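Local coordinates for protein salivary nitrophorin (Cimex lectularius, PDB 2IMQ) that uses a bound heme to deliver nitric oxide to the victim during feeding, causing vasodilation, at residues A[144-158]-A[200-213]. Numbering follows the deposited sequence.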
loop_
_atom_site.group_PDB
_atom_site.type_symbol
_atom_site.label_atom_id
_atom_site.label_comp_id
_atom_site.label_asym_id
_atom_site.label_seq_id
_atom_site.Cartn_x
_atom_site.Cartn_y
_atom_site.Cartn_z
ATOM N N THR A 144 -1.666 11.000 -17.247
ATOM C CA THR A 144 -2.984 10.447 -17.455
ATOM C C THR A 144 -4.067 11.505 -17.648
ATOM O O THR A 144 -5.194 11.181 -17.984
ATOM C CB THR A 144 -3.355 9.544 -16.243
ATOM O OG1 THR A 144 -3.538 10.337 -15.074
ATOM C CG2 THR A 144 -2.264 8.517 -15.930
ATOM N N ASN A 145 -3.770 12.746 -17.314
ATOM C CA ASN A 145 -4.793 13.789 -17.172
ATOM C C ASN A 145 -5.906 13.416 -16.203
ATOM O O ASN A 145 -7.021 13.911 -16.344
ATOM C CB ASN A 145 -5.355 14.294 -18.500
ATOM C CG ASN A 145 -5.929 15.730 -18.381
ATOM O OD1 ASN A 145 -6.881 16.108 -19.114
ATOM N ND2 ASN A 145 -5.357 16.518 -17.536
ATOM N N THR A 146 -5.566 12.618 -15.224
ATOM C CA THR A 146 -6.423 12.344 -14.082
ATOM C C THR A 146 -5.688 12.634 -12.802
ATOM O O THR A 146 -4.488 12.842 -12.766
ATOM C CB THR A 146 -6.876 10.916 -14.003
ATOM O OG1 THR A 146 -5.829 10.064 -13.470
ATOM C CG2 THR A 146 -7.357 10.410 -15.330
ATOM N N LYS A 147 -6.413 12.591 -11.687
ATOM C CA LYS A 147 -5.847 12.811 -10.391
ATOM C C LYS A 147 -5.336 11.525 -9.761
ATOM O O LYS A 147 -4.835 11.554 -8.651
ATOM C CB LYS A 147 -6.865 13.424 -9.458
ATOM C CG LYS A 147 -7.960 12.460 -9.007
ATOM C CD LYS A 147 -9.038 13.083 -8.144
ATOM C CE LYS A 147 -10.122 12.066 -7.881
ATOM N NZ LYS A 147 -9.965 11.511 -6.575
ATOM N N TYR A 148 -5.510 10.401 -10.445
ATOM C CA TYR A 148 -5.229 9.107 -9.808
ATOM C C TYR A 148 -3.707 8.842 -9.827
ATOM O O TYR A 148 -2.993 9.193 -10.743
ATOM C CB TYR A 148 -5.998 8.002 -10.498
ATOM C CG TYR A 148 -7.496 8.265 -10.559
ATOM C CD1 TYR A 148 -8.166 8.393 -11.771
ATOM C CD2 TYR A 148 -8.223 8.479 -9.419
ATOM C CE1 TYR A 148 -9.516 8.683 -11.830
ATOM C CE2 TYR A 148 -9.578 8.795 -9.473
ATOM C CZ TYR A 148 -10.220 8.871 -10.658
ATOM O OH TYR A 148 -11.535 9.211 -10.677
ATOM N N ALA A 149 -3.243 8.135 -8.787
ATOM C CA ALA A 149 -1.834 7.871 -8.586
ATOM C C ALA A 149 -1.386 6.641 -9.379
ATOM O O ALA A 149 -0.925 5.639 -8.846
ATOM C CB ALA A 149 -1.521 7.750 -7.116
ATOM N N TYR A 150 -1.522 6.748 -10.684
ATOM C CA TYR A 150 -1.079 5.752 -11.627
ATOM C C TYR A 150 -0.079 6.389 -12.609
ATOM O O TYR A 150 -0.262 7.534 -13.040
ATOM C CB TYR A 150 -2.227 5.185 -12.453
ATOM C CG TYR A 150 -1.816 4.075 -13.391
ATOM C CD1 TYR A 150 -1.697 2.808 -12.928
ATOM C CD2 TYR A 150 -1.552 4.319 -14.732
ATOM C CE1 TYR A 150 -1.296 1.789 -13.755
ATOM C CE2 TYR A 150 -1.168 3.320 -15.568
ATOM C CZ TYR A 150 -1.065 2.034 -15.100
ATOM O OH TYR A 150 -0.642 1.001 -15.921
ATOM N N ASP A 151 0.968 5.652 -12.948
ATOM C CA ASP A 151 1.804 5.970 -14.073
ATOM C C ASP A 151 2.249 4.628 -14.631
ATOM O O ASP A 151 2.555 3.679 -13.895
ATOM C CB ASP A 151 2.997 6.776 -13.562
ATOM C CG ASP A 151 3.863 7.363 -14.671
ATOM O OD1 ASP A 151 4.570 6.591 -15.326
ATOM O OD2 ASP A 151 3.876 8.586 -14.902
ATOM N N THR A 152 2.381 4.558 -15.954
ATOM C CA THR A 152 2.670 3.246 -16.579
ATOM C C THR A 152 4.055 2.789 -16.187
ATOM O O THR A 152 4.305 1.608 -16.177
ATOM C CB THR A 152 2.545 3.316 -18.093
ATOM O OG1 THR A 152 3.330 4.409 -18.538
ATOM C CG2 THR A 152 1.141 3.588 -18.488
ATOM N N ARG A 153 4.962 3.713 -15.864
ATOM C CA ARG A 153 6.315 3.364 -15.451
ATOM C C ARG A 153 6.380 2.624 -14.136
ATOM O O ARG A 153 7.367 2.003 -13.810
ATOM C CB ARG A 153 7.169 4.620 -15.326
ATOM C CG ARG A 153 7.441 5.325 -16.683
ATOM C CD ARG A 153 8.119 6.634 -16.471
ATOM N NE ARG A 153 7.178 7.663 -16.017
ATOM C CZ ARG A 153 7.511 8.918 -15.710
ATOM N NH1 ARG A 153 8.765 9.322 -15.854
ATOM N NH2 ARG A 153 6.597 9.778 -15.297
ATOM N N LEU A 154 5.298 2.696 -13.366
ATOM C CA LEU A 154 5.183 2.046 -12.033
ATOM C C LEU A 154 4.513 0.684 -12.131
ATOM O O LEU A 154 4.432 -0.050 -11.133
ATOM C CB LEU A 154 4.430 2.953 -11.061
ATOM C CG LEU A 154 5.046 4.305 -10.788
ATOM C CD1 LEU A 154 4.052 5.201 -10.045
ATOM C CD2 LEU A 154 6.310 4.195 -9.989
ATOM N N ASP A 155 4.087 0.307 -13.340
ATOM C CA ASP A 155 3.236 -0.853 -13.566
ATOM C C ASP A 155 4.071 -1.922 -14.268
ATOM O O ASP A 155 4.192 -1.947 -15.524
ATOM C CB ASP A 155 2.042 -0.495 -14.434
ATOM C CG ASP A 155 1.053 -1.591 -14.537
ATOM O OD1 ASP A 155 1.412 -2.790 -14.315
ATOM O OD2 ASP A 155 -0.123 -1.346 -14.880
ATOM N N TYR A 156 4.608 -2.850 -13.469
ATOM C CA TYR A 156 5.495 -3.895 -13.966
ATOM C C TYR A 156 4.741 -5.072 -14.559
ATOM O O TYR A 156 5.343 -6.116 -14.889
ATOM C CB TYR A 156 6.484 -4.308 -12.866
ATOM C CG TYR A 156 7.701 -3.436 -12.750
ATOM C CD1 TYR A 156 7.670 -2.069 -12.925
ATOM C CD2 TYR A 156 8.901 -3.998 -12.401
ATOM C CE1 TYR A 156 8.826 -1.308 -12.838
ATOM C CE2 TYR A 156 10.044 -3.252 -12.303
ATOM C CZ TYR A 156 10.002 -1.922 -12.531
ATOM O OH TYR A 156 11.115 -1.132 -12.434
ATOM N N SER A 157 3.436 -4.931 -14.731
ATOM C CA SER A 157 2.650 -5.876 -15.512
ATOM C C SER A 157 2.656 -5.457 -16.992
ATOM O O SER A 157 2.288 -6.268 -17.848
ATOM C CB SER A 157 1.210 -6.004 -15.026
ATOM O OG SER A 157 0.402 -4.930 -15.421
ATOM N N LYS A 158 3.039 -4.201 -17.273
ATOM C CA LYS A 158 3.052 -3.615 -18.632
ATOM C C LYS A 158 4.493 -3.456 -18.987
ATOM O O LYS A 158 4.942 -2.367 -19.346
ATOM C CB LYS A 158 2.407 -2.247 -18.629
ATOM C CG LYS A 158 0.971 -2.274 -18.556
ATOM C CD LYS A 158 0.428 -0.875 -18.676
ATOM C CE LYS A 158 -1.057 -0.942 -18.690
ATOM N NZ LYS A 158 -1.556 -1.826 -19.835
ATOM N N GLN A 200 -14.069 5.545 -7.098
ATOM C CA GLN A 200 -13.462 5.909 -8.410
ATOM C C GLN A 200 -12.517 4.871 -9.005
ATOM O O GLN A 200 -12.090 5.038 -10.120
ATOM C CB GLN A 200 -12.771 7.258 -8.279
ATOM C CG GLN A 200 -13.720 8.416 -8.083
ATOM C CD GLN A 200 -13.081 9.675 -7.662
ATOM O OE1 GLN A 200 -12.083 9.691 -6.938
ATOM N NE2 GLN A 200 -13.730 10.783 -8.015
ATOM N N LEU A 201 -12.218 3.771 -8.320
ATOM C CA LEU A 201 -11.275 2.820 -8.907
ATOM C C LEU A 201 -11.827 2.297 -10.216
ATOM O O LEU A 201 -11.103 2.176 -11.204
ATOM C CB LEU A 201 -10.931 1.708 -7.927
ATOM C CG LEU A 201 -9.899 0.697 -8.482
ATOM C CD1 LEU A 201 -8.590 1.381 -8.777
ATOM C CD2 LEU A 201 -9.724 -0.397 -7.442
ATOM N N LYS A 202 -13.111 1.971 -10.283
ATOM C CA LYS A 202 -13.668 1.480 -11.535
ATOM C C LYS A 202 -13.621 2.497 -12.646
ATOM O O LYS A 202 -13.502 2.140 -13.798
ATOM C CB LYS A 202 -15.112 1.031 -11.322
ATOM C CG LYS A 202 -16.054 2.097 -10.918
ATOM C CD LYS A 202 -17.534 1.593 -10.791
ATOM C CE LYS A 202 -17.721 0.749 -9.579
ATOM N NZ LYS A 202 -17.159 1.246 -8.250
ATOM N N LYS A 203 -13.718 3.768 -12.281
ATOM C CA LYS A 203 -13.575 4.878 -13.266
ATOM C C LYS A 203 -12.161 4.974 -13.775
ATOM O O LYS A 203 -11.949 5.096 -14.986
ATOM C CB LYS A 203 -13.985 6.191 -12.640
ATOM C CG LYS A 203 -15.432 6.233 -12.157
ATOM C CD LYS A 203 -15.712 7.668 -11.593
ATOM C CE LYS A 203 -17.072 7.821 -11.060
ATOM N NZ LYS A 203 -17.951 7.847 -12.252
ATOM N N ALA A 204 -11.188 4.862 -12.889
ATOM C CA ALA A 204 -9.802 4.798 -13.291
ATOM C C ALA A 204 -9.560 3.630 -14.236
ATOM O O ALA A 204 -8.940 3.797 -15.279
ATOM C CB ALA A 204 -8.929 4.713 -12.059
ATOM N N LYS A 205 -10.109 2.465 -13.900
ATOM C CA LYS A 205 -9.951 1.323 -14.782
ATOM C C LYS A 205 -10.633 1.479 -16.131
ATOM O O LYS A 205 -10.079 1.034 -17.132
ATOM C CB LYS A 205 -10.423 0.038 -14.117
ATOM C CG LYS A 205 -9.609 -0.346 -12.938
ATOM C CD LYS A 205 -10.261 -1.471 -12.202
ATOM C CE LYS A 205 -9.285 -2.240 -11.486
ATOM N NZ LYS A 205 -10.006 -3.484 -10.942
ATOM N N GLU A 206 -11.768 2.145 -16.177
ATOM C CA GLU A 206 -12.441 2.439 -17.448
ATOM C C GLU A 206 -11.548 3.286 -18.347
ATOM O O GLU A 206 -11.598 3.163 -19.583
ATOM C CB GLU A 206 -13.694 3.220 -17.196
ATOM C CG GLU A 206 -14.837 2.402 -16.677
ATOM C CD GLU A 206 -16.055 3.236 -16.301
ATOM O OE1 GLU A 206 -16.960 2.664 -15.633
ATOM O OE2 GLU A 206 -16.114 4.452 -16.623
ATOM N N GLN A 207 -10.755 4.147 -17.713
ATOM C CA GLN A 207 -9.759 5.017 -18.383
ATOM C C GLN A 207 -8.441 4.320 -18.599
ATOM O O GLN A 207 -7.452 4.935 -18.959
ATOM C CB GLN A 207 -9.475 6.299 -17.596
ATOM C CG GLN A 207 -10.570 7.331 -17.626
ATOM C CD GLN A 207 -10.137 8.730 -17.216
ATOM O OE1 GLN A 207 -9.313 9.412 -17.897
ATOM N NE2 GLN A 207 -10.699 9.183 -16.102
ATOM N N LYS A 208 -8.394 3.008 -18.411
ATOM C CA LYS A 208 -7.206 2.197 -18.633
ATOM C C LYS A 208 -6.047 2.438 -17.672
ATOM O O LYS A 208 -4.862 2.197 -17.949
ATOM C CB LYS A 208 -6.770 2.228 -20.139
ATOM C CG LYS A 208 -7.909 1.892 -21.088
ATOM C CD LYS A 208 -8.540 0.579 -20.721
ATOM C CE LYS A 208 -9.449 0.012 -21.753
ATOM N NZ LYS A 208 -10.030 -1.271 -21.261
ATOM N N LEU A 209 -6.417 2.836 -16.475
ATOM C CA LEU A 209 -5.452 2.921 -15.386
ATOM C C LEU A 209 -5.727 1.687 -14.508
ATOM O O LEU A 209 -6.847 1.155 -14.410
ATOM C CB LEU A 209 -5.663 4.244 -14.668
ATOM C CG LEU A 209 -5.738 5.549 -15.526
ATOM C CD1 LEU A 209 -5.896 6.779 -14.643
ATOM C CD2 LEU A 209 -4.562 5.762 -16.434
ATOM N N PHE A 210 -4.676 1.165 -13.927
ATOM C CA PHE A 210 -4.793 0.007 -13.047
ATOM C C PHE A 210 -5.430 -1.166 -13.804
ATOM O O PHE A 210 -6.135 -1.984 -13.185
ATOM C CB PHE A 210 -5.530 0.331 -11.730
ATOM C CG PHE A 210 -4.899 1.420 -10.922
ATOM C CD1 PHE A 210 -5.498 2.678 -10.823
ATOM C CD2 PHE A 210 -3.726 1.207 -10.257
ATOM C CE1 PHE A 210 -4.873 3.654 -10.079
ATOM C CE2 PHE A 210 -3.151 2.196 -9.521
ATOM C CZ PHE A 210 -3.706 3.400 -9.453
ATOM N N ASP A 211 -5.145 -1.243 -15.135
ATOM C CA ASP A 211 -5.689 -2.243 -16.038
ATOM C C ASP A 211 -5.393 -3.620 -15.510
ATOM O O ASP A 211 -4.230 -3.948 -15.393
ATOM C CB ASP A 211 -5.110 -2.114 -17.473
ATOM C CG ASP A 211 -5.928 -2.835 -18.483
ATOM O OD1 ASP A 211 -5.974 -2.405 -19.643
ATOM O OD2 ASP A 211 -6.615 -3.848 -18.205
ATOM N N GLY A 212 -6.415 -4.455 -15.195
ATOM C CA GLY A 212 -6.148 -5.835 -14.806
ATOM C C GLY A 212 -5.726 -6.076 -13.372
ATOM O O GLY A 212 -5.440 -7.209 -13.008
ATOM N N TRP A 213 -5.660 -5.011 -12.586
ATOM C CA TRP A 213 -5.312 -5.103 -11.186
ATOM C C TRP A 213 -6.566 -5.375 -10.398
ATOM O O TRP A 213 -7.651 -4.861 -10.716
ATOM C CB TRP A 213 -4.650 -3.843 -10.727
ATOM C CG TRP A 213 -3.262 -3.575 -11.250
ATOM C CD1 TRP A 213 -2.932 -3.030 -12.453
ATOM C CD2 TRP A 213 -2.041 -3.827 -10.568
ATOM N NE1 TRP A 213 -1.572 -2.967 -12.583
ATOM C CE2 TRP A 213 -1.001 -3.439 -11.418
ATOM C CE3 TRP A 213 -1.728 -4.327 -9.301
ATOM C CZ2 TRP A 213 0.325 -3.494 -11.039
ATOM C CZ3 TRP A 213 -0.427 -4.444 -8.928
ATOM C CH2 TRP A 213 0.613 -4.003 -9.771
HETATM O O HOH W 1 -6.479 8.554 -18.509
HETATM O O HOH W 2 -8.962 12.478 -17.911
HETATM O O HOH W 3 -3.279 0.369 -16.808
HETATM O O HOH W 4 -1.745 -2.951 -16.386
HETATM O O HOH W 5 -3.851 -1.077 -20.535
#
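The CA of Tyr-150 in the loop 144-158 comes within 6.4 Å of the CA of Leu-209, and that of Tyr-148 is nearest to Ala-204, where helix 201-206 closes in a Schellman motif with Lys-208 as its C' residue. Tyr-150 lies flat over this exit: Leu-209 CA sits over the centre of its ring, 4.2 Å from the centroid, a CH-pi contact. With CG anti to the backbone N (chi1 -176°), the same ring turns an edge onto the face of Phe-210, centroids 5.0 Å apart and planes at 69°. Ala-204 CB rests over one face of Tyr-148, 4.1 Å from the centroid, while Leu-209 CD1 packs at that ring's edge and Leu-209 CD2 meets Thr-144 CG2. The Lys-147 chain bends at its end, and NZ donates to Gln-200 OE1 (2.8 Å), which also accepts from Arg-175 N. At the other end, Trp-213 NE1 donates to Asp-155 OD2 at 3.2 Å, nearly straight at 163° but from above the carboxylate plane. Tyr-150 OH donates to that oxygen's anti lone pair (2.6 Å), and Ser-157 N and OG both donate to Asp-155 OD1, the former making an Asx turn. Water 4 joins Asp-155 OD2 to Asp-211 O. Away from the heme pocket, the contact thus joins two connections of the DNase I-like beta-sandwich; five hydrogen bonds, water 4 included, converge on the buried Asp-155 carboxylate, probably stabilising its negative charge and limiting its rotation.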